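Local coordinates for protein Poly(3-hydroxyalkanoate) polymerase subunit PhaC (Cupriavidus necator, PDB 5HZ2) that polymerizes (R)-3-hydroxybutyryl-CoA into the energy-reserve polyester polyhydroxybutyrate with release of CoA, the C-terminal domain of the enzyme being described here, at residues S266-T271 and L293-L298; D32-R37 and G68-L73. All blocks are in the same frame, centred on the assembly; numbering follows the deposited sequence.

Contact 1: residues S266-T271 and L293-L298; sequences SIDVPT and LLANKL
Parallel pairing between strands 271-276 and 298-303 of the central sheet starts where Thr271 bridges Leu298, and the two lead-in loops close on each other just ahead of it. Thr271 N donates to Lys297 O at 2.9 Å, nearly straight (158° at the hydrogen) and in the carbonyl plane. Pro270 CA brings a C-H to the same oxygen at 3.2 Å, and Leu298 CA does likewise to Thr271 O. Beside the bridge, Leu298 CD2 lies 3.8 Å from Thr271 CB, while Leu294 CD1 reaches Thr271 CG2 crosswise, at about a right angle. These are neighbouring parallel strands of the alpha/beta hydrolase fold, and strand 139-145 adjoins 271-276 on its other edge, with Val142 touching Val269 and Thr271.

Upstream, polar side chains join the loops. Asp268 CG is anti to the backbone N (chi1 -166°), which places Asp268 OD1 to accept a hydrogen bond from Asn296 ND2 at 3.0 Å; the amide meets this oxygen from above the carboxylate plane. A weak second bond from the same ND2 goes to Asp268 O. At the amide's other end, Asn296 OD1 accepts from Lys297 N at 2.8 Å, so both ends of the group are held and its rotation is fixed. Two waters bridge the backbones: one accepts from Asp268 N and Ala295 N, the other donates to Val269 O and Ala295 O, 2.7 Å from the latter.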
ATOM      1  N   SER A 266     -10.628  27.628  15.265  1.00 29.47           N
ATOM      2  CA  SER A 266     -10.889  28.654  16.288  1.00 31.27           C
ATOM      3  C   SER A 266     -10.003  28.525  17.531  1.00 32.27           C
ATOM      4  O   SER A 266      -9.909  29.477  18.330  1.00 28.11           O
ATOM      5  CB  SER A 266     -12.361  28.619  16.707  1.00 33.32           C
ATOM      6  OG  SER A 266     -12.583  27.547  17.627  1.00 34.42           O
ATOM      7  N   ILE A 267      -9.281  27.419  17.688  1.00 28.42           N
ATOM      8  CA  ILE A 267      -8.378  27.316  18.827  1.00 28.74           C
ATOM      9  C   ILE A 267      -7.307  28.399  18.701  1.00 28.91           C
ATOM     10  O   ILE A 267      -7.047  29.114  19.633  1.00 29.98           O
ATOM     11  CB  ILE A 267      -7.728  25.935  18.903  1.00 30.45           C
ATOM     12  CG1 ILE A 267      -8.799  24.875  19.136  1.00 26.82           C
ATOM     13  CG2 ILE A 267      -6.691  25.895  20.001  1.00 29.94           C
ATOM     14  CD1 ILE A 267      -8.355  23.470  18.834  1.00 29.60           C
ATOM     15  N   ASP A 268      -6.725  28.530  17.516  1.00 28.22           N
ATOM     16  CA  ASP A 268      -5.804  29.618  17.196  1.00 32.21           C
ATOM     17  C   ASP A 268      -4.632  29.965  18.120  1.00 32.71           C
ATOM     18  O   ASP A 268      -4.488  31.100  18.515  1.00 30.42           O
ATOM     19  CB  ASP A 268      -6.639  30.871  16.895  1.00 35.68           C
ATOM     20  CG  ASP A 268      -5.846  31.979  16.217  1.00 39.45           C
ATOM     21  OD1 ASP A 268      -4.753  31.738  15.699  1.00 33.07           O
ATOM     22  OD2 ASP A 268      -6.354  33.107  16.204  1.00 39.25           O
ATOM     23  N   VAL A 269      -3.819  28.986  18.472  1.00 25.63           N
ATOM     24  CA  VAL A 269      -2.653  29.215  19.308  1.00 27.90           C
ATOM     25  C   VAL A 269      -1.468  28.427  18.756  1.00 26.89           C
ATOM     26  O   VAL A 269      -1.655  27.510  18.004  1.00 25.31           O
ATOM     27  CB  VAL A 269      -2.883  28.865  20.782  1.00 30.04           C
ATOM     28  CG1 VAL A 269      -4.044  29.642  21.353  1.00 31.22           C
ATOM     29  CG2 VAL A 269      -3.067  27.388  20.981  1.00 30.83           C
ATOM     30  N   PRO A 270      -0.245  28.776  19.132  1.00 25.85           N
ATOM     31  CA  PRO A 270       0.922  28.057  18.607  1.00 24.60           C
ATOM     32  C   PRO A 270       0.717  26.592  18.944  1.00 23.14           C
ATOM     33  O   PRO A 270       0.288  26.290  20.034  1.00 21.47           O
ATOM     34  CB  PRO A 270       2.066  28.661  19.391  1.00 25.94           C
ATOM     35  CG  PRO A 270       1.625  30.059  19.623  1.00 27.23           C
ATOM     36  CD  PRO A 270       0.151  29.988  19.859  1.00 27.33           C
ATOM     37  N   THR A 271       0.998  25.699  18.006  1.00 24.25           N
ATOM     38  CA  THR A 271       0.659  24.278  18.237  1.00 21.96           C
ATOM     39  C   THR A 271       1.793  23.399  17.771  1.00 22.74           C
ATOM     40  O   THR A 271       2.271  23.584  16.642  1.00 22.86           O
ATOM     41  CB  THR A 271      -0.664  23.926  17.494  1.00 23.80           C
ATOM     42  OG1 THR A 271      -1.740  24.775  17.962  1.00 24.88           O
ATOM     43  CG2 THR A 271      -1.045  22.468  17.750  1.00 22.25           C
ATOM     44  N   LEU A 293      -5.799  21.923   9.304  1.00 26.61           N
ATOM     45  CA  LEU A 293      -6.978  22.368  10.034  1.00 27.57           C
ATOM     46  C   LEU A 293      -6.811  23.437  11.077  1.00 27.02           C
ATOM     47  O   LEU A 293      -7.769  24.082  11.456  1.00 33.02           O
ATOM     48  CB  LEU A 293      -7.584  21.184  10.786  1.00 28.29           C
ATOM     49  CG  LEU A 293      -7.699  19.839  10.098  1.00 24.69           C
ATOM     50  CD1 LEU A 293      -8.123  18.763  11.076  1.00 29.35           C
ATOM     51  CD2 LEU A 293      -8.661  19.947   8.947  1.00 27.14           C
ATOM     52  N   LEU A 294      -5.600  23.605  11.560  1.00 24.77           N
ATOM     53  CA  LEU A 294      -5.376  24.523  12.631  1.00 22.52           C
ATOM     54  C   LEU A 294      -4.745  25.823  12.253  1.00 24.74           C
ATOM     55  O   LEU A 294      -3.874  25.870  11.419  1.00 25.84           O
ATOM     56  CB  LEU A 294      -4.501  23.866  13.706  1.00 25.90           C
ATOM     57  CG  LEU A 294      -4.940  22.520  14.269  1.00 24.79           C
ATOM     58  CD1 LEU A 294      -3.828  21.863  15.045  1.00 27.16           C
ATOM     59  CD2 LEU A 294      -6.167  22.679  15.131  1.00 25.78           C
ATOM     60  N   ALA A 295      -5.223  26.875  12.897  1.00 28.43           N
ATOM     61  CA  ALA A 295      -4.618  28.214  12.770  1.00 29.21           C
ATOM     62  C   ALA A 295      -3.403  28.458  13.642  1.00 28.04           C
ATOM     63  O   ALA A 295      -3.095  27.733  14.583  1.00 29.43           O
ATOM     64  CB  ALA A 295      -5.692  29.313  13.038  1.00 29.53           C
ATOM     65  N   ASN A 296      -2.735  29.579  13.355  1.00 29.74           N
ATOM     66  CA  ASN A 296      -1.621  30.055  14.092  1.00 26.07           C
ATOM     67  C   ASN A 296      -0.355  29.284  13.708  1.00 28.21           C
ATOM     68  O   ASN A 296      -0.364  28.553  12.718  1.00 28.94           O
ATOM     69  CB  ASN A 296      -1.896  30.047  15.597  1.00 28.30           C
ATOM     70  CG  ASN A 296      -1.232  31.207  16.334  1.00 29.74           C
ATOM     71  OD1 ASN A 296       0.013  31.333  16.419  1.00 30.11           O
ATOM     72  ND2 ASN A 296      -2.046  32.023  16.929  1.00 32.31           N
ATOM     73  N   LYS A 297       0.735  29.513  14.431  1.00 25.73           N
ATOM     74  CA  LYS A 297       2.026  28.932  14.112  1.00 28.11           C
ATOM     75  C   LYS A 297       2.094  27.486  14.512  1.00 22.97           C
ATOM     76  O   LYS A 297       1.956  27.185  15.670  1.00 24.83           O
ATOM     77  CB  LYS A 297       3.105  29.713  14.838  1.00 34.27           C
ATOM     78  CG  LYS A 297       4.253  30.105  13.959  1.00 48.44           C
ATOM     79  CD  LYS A 297       5.289  29.007  13.930  1.00 69.10           C
ATOM     80  CE  LYS A 297       5.482  28.446  12.535  1.00 77.97           C
ATOM     81  NZ  LYS A 297       6.794  28.843  11.978  1.00 91.08           N
ATOM     82  N   LEU A 298       2.343  26.614  13.536  1.00 24.83           N
ATOM     83  CA  LEU A 298       2.340  25.163  13.772  1.00 22.93           C
ATOM     84  C   LEU A 298       3.726  24.651  13.577  1.00 23.45           C
ATOM     85  O   LEU A 298       4.434  25.197  12.779  1.00 25.18           O
ATOM     86  CB  LEU A 298       1.500  24.473  12.730  1.00 24.88           C
ATOM     87  CG  LEU A 298       0.076  25.022  12.580  1.00 23.57           C
ATOM     88  CD1 LEU A 298      -0.701  24.106  11.673  1.00 23.69           C
ATOM     89  CD2 LEU A 298      -0.594  25.151  13.920  1.00 25.40           C
TER
HETATM   90  O   HOH W   1      -6.548  26.344  15.451  1.00 23.87           O
HETATM   91  O   HOH W   2      -4.040  26.075  16.559  1.00 27.49           O

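Contact 2: residues D32-R37 and G68-L73; sequences DKVHAR and GHTVFL. With SO4 (sulfate ion), chain F.
His35 grips Gly68 O twice. His35 N donates to Gly68 O at 2.8 Å, and ND1 of the same His35 donates to that oxygen at 3.2 Å from well above the carbonyl plane. The second bond is the more bent (140° at the hydrogen). With CG anti to the carbonyl carbon (chi1 -70°), the imidazole folds back over the glycine carbonyl while also stacking on His69. The two rings form an offset stack, centroids 4.5 Å apart and planes 24° from parallel, with His35 ND1 over one face of the His69 ring toward its rim. Val34 CA offers its C-H to Gly68 O at 3.0 Å, and Val34 CG2 lies against Thr70 OG1.

In the next shell, one water donates to His35 O and Arg37 O and accepts from Thr70 N, 2.9 Å away; a second lies between His35 O and Thr70 OG1. Ala358 touches both histidines, and Val64 of helix 60-66 packs on His69. The Arg37 guanidinium turns elsewhere, its NH1 bonded to Gln357 O. At the exposed end, the backbone N atoms of Asp32 and Lys33 hold a sulfate, probably from the crystallisation liquor, with Lys33 N 3.0 Å from sulfate O1.

Strand 33-35 pairs antiparallel with strand 361-363, as the backbone bonds of Val34 with Arg362 and Asp32 with Ala364 attest. Gly68, at positive phi, lies on the return leg of the beta-alpha-beta crossover from strand 39-42 through helix 60-66 to the neighbouring parallel strand 71-76, a unit of the alpha/beta hydrolase fold.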
ATOM      1  N   ASP A  32      14.723  24.576  41.172  1.00 31.10           N
ATOM      2  CA  ASP A  32      14.447  25.727  42.080  1.00 34.43           C
ATOM      3  C   ASP A  32      13.524  26.734  41.473  1.00 31.87           C
ATOM      4  O   ASP A  32      12.764  27.408  42.156  1.00 32.56           O
ATOM      5  CB  ASP A  32      15.766  26.432  42.493  1.00 39.42           C
ATOM      6  CG  ASP A  32      16.724  25.488  43.270  1.00 45.38           C
ATOM      7  OD1 ASP A  32      16.254  24.633  44.040  1.00 50.05           O
ATOM      8  OD2 ASP A  32      17.957  25.584  43.092  1.00 60.08           O
ATOM      9  N   LYS A  33      13.597  26.865  40.160  1.00 30.85           N
ATOM     10  CA  LYS A  33      12.700  27.720  39.446  1.00 30.17           C
ATOM     11  C   LYS A  33      11.872  26.970  38.359  1.00 29.40           C
ATOM     12  O   LYS A  33      12.260  25.915  37.867  1.00 32.35           O
ATOM     13  CB  LYS A  33      13.463  28.805  38.810  1.00 34.48           C
ATOM     14  CG  LYS A  33      14.306  29.549  39.835  1.00 43.65           C
ATOM     15  CD  LYS A  33      14.612  30.934  39.320  1.00 53.07           C
ATOM     16  CE  LYS A  33      15.961  31.420  39.832  1.00 61.22           C
ATOM     17  NZ  LYS A  33      16.582  32.303  38.806  1.00 71.62           N
ATOM     18  N   VAL A  34      10.745  27.561  38.019  1.00 29.60           N
ATOM     19  CA  VAL A  34       9.888  27.011  37.013  1.00 29.34           C
ATOM     20  C   VAL A  34       9.279  28.133  36.219  1.00 30.12           C
ATOM     21  O   VAL A  34       9.129  29.222  36.708  1.00 30.01           O
ATOM     22  CB  VAL A  34       8.725  26.204  37.632  1.00 29.81           C
ATOM     23  CG1 VAL A  34       9.231  25.020  38.430  1.00 31.37           C
ATOM     24  CG2 VAL A  34       7.818  27.090  38.480  1.00 28.91           C
ATOM     25  N   HIS A  35       8.926  27.845  34.985  1.00 28.89           N
ATOM     26  CA  HIS A  35       8.185  28.780  34.189  1.00 26.17           C
ATOM     27  C   HIS A  35       6.899  29.260  34.774  1.00 26.70           C
ATOM     28  O   HIS A  35       6.178  28.527  35.454  1.00 29.40           O
ATOM     29  CB  HIS A  35       7.910  28.191  32.793  1.00 29.56           C
ATOM     30  CG  HIS A  35       9.137  28.079  31.959  1.00 28.41           C
ATOM     31  ND1 HIS A  35       9.879  26.921  31.880  1.00 35.88           N
ATOM     32  CD2 HIS A  35       9.723  28.963  31.142  1.00 28.43           C
ATOM     33  CE1 HIS A  35      10.883  27.114  31.045  1.00 35.55           C
ATOM     34  NE2 HIS A  35      10.843  28.368  30.639  1.00 34.84           N
ATOM     35  N   ALA A  36       6.561  30.500  34.437  1.00 30.24           N
ATOM     36  CA  ALA A  36       5.349  31.096  34.914  1.00 30.10           C
ATOM     37  C   ALA A  36       4.091  30.263  34.535  1.00 31.16           C
ATOM     38  O   ALA A  36       3.177  30.115  35.343  1.00 29.24           O
ATOM     39  CB  ALA A  36       5.193  32.519  34.368  1.00 32.89           C
ATOM     40  N   ARG A  37       4.019  29.793  33.281  1.00 27.49           N
ATOM     41  CA  ARG A  37       2.872  29.048  32.790  1.00 27.15           C
ATOM     42  C   ARG A  37       3.103  27.555  32.979  1.00 27.01           C
ATOM     43  O   ARG A  37       4.125  27.036  32.565  1.00 27.22           O
ATOM     44  CB  ARG A  37       2.651  29.264  31.310  1.00 31.37           C
ATOM     45  CG  ARG A  37       2.452  30.698  30.970  1.00 32.54           C
ATOM     46  CD  ARG A  37       1.725  30.826  29.692  1.00 37.22           C
ATOM     47  NE  ARG A  37       1.406  32.205  29.495  1.00 39.00           N
ATOM     48  CZ  ARG A  37       1.905  32.978  28.563  1.00 48.82           C
ATOM     49  NH1 ARG A  37       2.771  32.526  27.663  1.00 47.83           N
ATOM     50  NH2 ARG A  37       1.504  34.239  28.524  1.00 47.42           N
ATOM     51  N   GLY A  68      11.933  22.317  34.344  1.00 31.31           N
ATOM     52  CA  GLY A  68      11.399  23.542  34.908  1.00 26.79           C
ATOM     53  C   GLY A  68       9.980  23.995  34.621  1.00 27.88           C
ATOM     54  O   GLY A  68       9.694  25.182  34.609  1.00 28.15           O
ATOM     55  N   HIS A  69       9.096  23.040  34.372  1.00 25.84           N
ATOM     56  CA  HIS A  69       7.698  23.331  34.141  1.00 25.28           C
ATOM     57  C   HIS A  69       6.840  22.742  35.252  1.00 23.66           C
ATOM     58  O   HIS A  69       7.104  21.666  35.733  1.00 23.94           O
ATOM     59  CB  HIS A  69       7.213  22.718  32.832  1.00 23.50           C
ATOM     60  CG  HIS A  69       7.731  23.397  31.614  1.00 22.47           C
ATOM     61  ND1 HIS A  69       8.929  23.061  31.031  1.00 26.57           N
ATOM     62  CD2 HIS A  69       7.216  24.391  30.864  1.00 21.66           C
ATOM     63  CE1 HIS A  69       9.132  23.826  29.980  1.00 21.48           C
ATOM     64  NE2 HIS A  69       8.106  24.642  29.859  1.00 24.85           N
ATOM     65  N   THR A  70       5.798  23.461  35.641  1.00 22.01           N
ATOM     66  CA  THR A  70       4.867  22.956  36.621  1.00 23.05           C
ATOM     67  C   THR A  70       3.927  22.097  35.777  1.00 22.48           C
ATOM     68  O   THR A  70       3.403  22.553  34.798  1.00 25.33           O
ATOM     69  CB  THR A  70       4.068  24.092  37.270  1.00 25.60           C
ATOM     70  OG1 THR A  70       4.943  24.885  38.058  1.00 28.79           O
ATOM     71  CG2 THR A  70       2.967  23.553  38.151  1.00 25.70           C
ATOM     72  N   VAL A  71       3.722  20.858  36.164  1.00 24.32           N
ATOM     73  CA  VAL A  71       2.885  19.944  35.421  1.00 23.34           C
ATOM     74  C   VAL A  71       1.668  19.536  36.244  1.00 23.25           C
ATOM     75  O   VAL A  71       1.811  19.049  37.387  1.00 21.84           O
ATOM     76  CB  VAL A  71       3.668  18.712  35.080  1.00 22.86           C
ATOM     77  CG1 VAL A  71       2.755  17.688  34.395  1.00 22.05           C
ATOM     78  CG2 VAL A  71       4.857  19.092  34.175  1.00 24.10           C
ATOM     79  N   PHE A  72       0.513  19.616  35.584  1.00 20.90           N
ATOM     80  CA  PHE A  72      -0.781  19.161  36.071  1.00 19.90           C
ATOM     81  C   PHE A  72      -1.169  18.054  35.073  1.00 23.04           C
ATOM     82  O   PHE A  72      -0.801  18.114  33.924  1.00 25.57           O
ATOM     83  CB  PHE A  72      -1.845  20.240  36.019  1.00 20.58           C
ATOM     84  CG  PHE A  72      -1.624  21.355  36.979  1.00 23.46           C
ATOM     85  CD1 PHE A  72      -2.003  21.231  38.287  1.00 24.39           C
ATOM     86  CD2 PHE A  72      -1.041  22.525  36.565  1.00 26.57           C
ATOM     87  CE1 PHE A  72      -1.799  22.254  39.178  1.00 26.25           C
ATOM     88  CE2 PHE A  72      -0.838  23.560  37.451  1.00 26.49           C
ATOM     89  CZ  PHE A  72      -1.224  23.424  38.760  1.00 24.29           C
ATOM     90  N   LEU A  73      -1.901  17.055  35.526  1.00 23.24           N
ATOM     91  CA  LEU A  73      -2.305  15.914  34.683  1.00 20.10           C
ATOM     92  C   LEU A  73      -3.638  15.391  35.061  1.00 20.04           C
ATOM     93  O   LEU A  73      -3.990  15.254  36.259  1.00 22.71           O
ATOM     94  CB  LEU A  73      -1.234  14.878  34.761  1.00 21.10           C
ATOM     95  CG  LEU A  73      -1.485  13.569  34.014  1.00 21.41           C
ATOM     96  CD1 LEU A  73      -0.142  13.023  33.572  1.00 20.83           C
ATOM     97  CD2 LEU A  73      -2.167  12.640  34.952  1.00 22.62           C
TER
HETATM   98  S   SO4 F 605      17.115  25.088  38.434  1.00 53.55           S
HETATM   99  O1  SO4 F 605      15.992  25.999  38.574  1.00 42.76           O
HETATM  100  O2  SO4 F 605      17.262  24.200  39.579  1.00 44.14           O
HETATM  101  O3  SO4 F 605      17.023  24.289  37.216  1.00 57.92           O
HETATM  102  O4  SO4 F 605      18.310  25.910  38.291  1.00 60.65           O
HETATM  103  O   HOH W   3       5.697  26.100  34.469  1.00 24.84           O
HETATM  104  O   HOH W   4       4.276  27.293  37.524  1.00 39.23           O

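From the N terminus, strands 13-18 and 22-27 precede the chain's entry into contact 2 at 32-37. It then passes through strand 39-42 and helix 60-66 and closes that contact at 68-73, a loop with 30 residues between its segments. The chain next builds strands 112-117 and 139-145 before contact 1 opens at 266-271; helix 284-288 lies in the 21-residue excursion that ends at 293-298. The two loops follow in series, neither nested nor crossed, with centres about 23 Å apart. Contact 2 ties the two-stranded sheet of 33-35 and 361-363 to the approach to strand 71-76, whereas contact 1 joins the starts of strands 271-276 and 298-303.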